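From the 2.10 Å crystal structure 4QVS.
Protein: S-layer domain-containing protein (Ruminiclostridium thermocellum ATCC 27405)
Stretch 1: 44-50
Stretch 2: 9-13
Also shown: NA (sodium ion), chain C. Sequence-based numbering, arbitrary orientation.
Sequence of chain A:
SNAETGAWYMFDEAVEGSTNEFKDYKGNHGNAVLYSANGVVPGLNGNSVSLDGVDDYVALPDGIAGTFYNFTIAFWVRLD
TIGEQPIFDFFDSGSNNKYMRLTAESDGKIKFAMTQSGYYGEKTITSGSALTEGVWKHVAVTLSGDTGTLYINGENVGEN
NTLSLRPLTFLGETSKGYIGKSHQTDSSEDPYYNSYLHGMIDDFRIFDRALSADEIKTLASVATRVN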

# COMPACT_ATOMS: atom_id res chain seq x y z
N LEU A 44 1.70 0.12 23.32
CA LEU A 44 1.89 -1.24 22.81
C LEU A 44 2.62 -2.16 23.80
O LEU A 44 2.09 -3.21 24.15
CB LEU A 44 2.64 -1.23 21.47
CG LEU A 44 2.70 -2.58 20.76
CD1 LEU A 44 1.40 -2.88 20.03
CD2 LEU A 44 3.85 -2.59 19.79
N ASN A 45 3.84 -1.79 24.21
CA ASN A 45 4.63 -2.59 25.17
C ASN A 45 4.95 -1.78 26.38
O ASN A 45 5.97 -1.11 26.42
CB ASN A 45 5.91 -3.20 24.56
CG ASN A 45 5.68 -4.60 23.99
OD1 ASN A 45 4.55 -4.99 23.67
ND2 ASN A 45 6.76 -5.38 23.88
N GLY A 46 4.06 -1.89 27.38
CA GLY A 46 4.17 -1.14 28.62
C GLY A 46 3.69 0.25 28.30
O GLY A 46 2.50 0.49 28.06
N ASN A 47 4.62 1.18 28.28
CA ASN A 47 4.30 2.54 27.91
C ASN A 47 4.95 2.88 26.59
O ASN A 47 5.88 2.18 26.13
CB ASN A 47 4.68 3.53 29.00
CG ASN A 47 3.70 3.51 30.16
OD1 ASN A 47 2.49 3.57 29.98
ND2 ASN A 47 4.23 3.47 31.38
N SER A 48 4.41 3.95 26.01
CA SER A 48 4.76 4.47 24.70
C SER A 48 4.71 6.01 24.69
O SER A 48 3.95 6.64 25.43
CB SER A 48 3.72 3.94 23.67
OG SER A 48 3.52 2.53 23.76
N VAL A 49 5.53 6.62 23.84
CA VAL A 49 5.49 8.08 23.65
C VAL A 49 4.22 8.47 22.91
O VAL A 49 3.87 7.82 21.94
CB VAL A 49 6.71 8.55 22.80
CG1 VAL A 49 6.49 9.92 22.19
CG2 VAL A 49 7.96 8.50 23.64
N SER A 50 3.56 9.54 23.38
CA SER A 50 2.41 10.10 22.69
C SER A 50 2.68 11.57 22.32
O SER A 50 2.72 12.43 23.21
CB SER A 50 1.18 10.06 23.57
OG SER A 50 0.08 10.37 22.76
NA NA C . 7.30 0.67 25.55
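Stretch 2, residues 9-13: YMFDE

Residues 44-50 run from a loop into a β-strand that includes Asn 47 to Ser 50 and continues later in the chain. Gly 46 has a positive phi (78/-109°), which by itself favours glycine. Stretch 2 does not pair with this strand as a regular partner. After an extended Tyr 9, its backbone bends through Met 10 (-94/-16°), takes positive phi and psi at Phe 11 (49/40°), and returns to -91/-31° at Asp 12 before extending again at Glu 13. The nearest approaches run in opposite order along the two segments: the CA of Asn 47 lies 4.5 Å from the CA of Asp 12, and the CA of Ser 48 lies 5.6 Å from the CA of Phe 11.

A sodium ion ties the backbones together, bound by Asn 45 O at 2.4 Å, Asn 47 O at 2.1 Å and Met 10 O at 2.3 Å, with Asp 12 OD1 at 2.5 Å, a water and two atoms from elsewhere in the structure. Shared coordination accounts for the close approach of Asn 47 O to Asp 12 OD1, 2.9 Å, and to Met 10 O, 3.4 Å, neither pair being hydrogen-bonded.

Asp 12 OD1 also accepts a hydrogen bond from Asn 47 N (3.0 Å), so one carboxylate oxygen serves both the metal and the strand backbone. Asn 47 reciprocates through its side chain, its ND2 donating to Asp 12 O at 3.2 Å at 167°. At Gly 46, an ideal CB would lie 2.9 Å from Asp 12 OD1, a clash that glycine avoids.

Val 49 and Phe 11 both point toward the opposing stretch, and Val 49 CG2 sits over one face of the phenyl ring, 3.8 Å from its centroid and 3.6 Å from Phe 11 CD1, forming a CH-π contact.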

# COMPACT_ATOMS: atom_id res chain seq x y z
N TYR A 9 15.08 2.07 22.59
CA TYR A 9 14.26 2.92 23.44
C TYR A 9 12.88 2.27 23.61
O TYR A 9 12.11 2.16 22.67
CB TYR A 9 14.17 4.34 22.88
CG TYR A 9 15.54 4.99 22.88
CD1 TYR A 9 16.10 5.49 24.08
CD2 TYR A 9 16.31 5.02 21.75
CE1 TYR A 9 17.38 6.02 24.13
CE2 TYR A 9 17.59 5.60 21.79
CZ TYR A 9 18.11 6.08 22.98
OH TYR A 9 19.38 6.62 22.97
N MSE A 10 12.61 1.85 24.84
CA MSE A 10 11.36 1.17 25.18
C MSE A 10 10.39 2.19 25.68
O MSE A 10 9.22 1.90 25.80
CB MSE A 10 11.62 0.14 26.27
CG MSE A 10 12.54 -0.97 25.80
SE MSE A 10 12.64 -2.24 27.31
CE MSE A 10 10.86 -3.00 26.91
N PHE A 11 10.89 3.37 26.04
CA PHE A 11 10.03 4.46 26.49
C PHE A 11 9.00 4.07 27.57
O PHE A 11 7.85 4.55 27.52
CB PHE A 11 9.29 5.08 25.30
CG PHE A 11 10.18 5.66 24.24
CD1 PHE A 11 11.02 6.76 24.54
CD2 PHE A 11 10.14 5.21 22.94
CE1 PHE A 11 11.81 7.32 23.55
CE2 PHE A 11 10.94 5.79 21.95
CZ PHE A 11 11.79 6.84 22.27
N ASP A 12 9.40 3.22 28.53
CA ASP A 12 8.49 2.77 29.59
C ASP A 12 8.49 3.63 30.84
O ASP A 12 7.46 3.76 31.48
CB ASP A 12 8.79 1.32 29.98
CG ASP A 12 8.42 0.34 28.87
OD1 ASP A 12 7.56 0.69 28.03
OD2 ASP A 12 9.00 -0.76 28.83
N GLU A 13 9.62 4.24 31.18
CA GLU A 13 9.70 4.98 32.41
C GLU A 13 10.92 5.88 32.41
O GLU A 13 12.01 5.44 32.07
CB GLU A 13 9.86 3.97 33.54
CG GLU A 13 9.69 4.55 34.93
CD GLU A 13 9.75 3.46 35.97
OE1 GLU A 13 10.77 2.74 35.99
OE2 GLU A 13 8.79 3.31 36.77
O HOH W 1 8.45 -0.97 25.24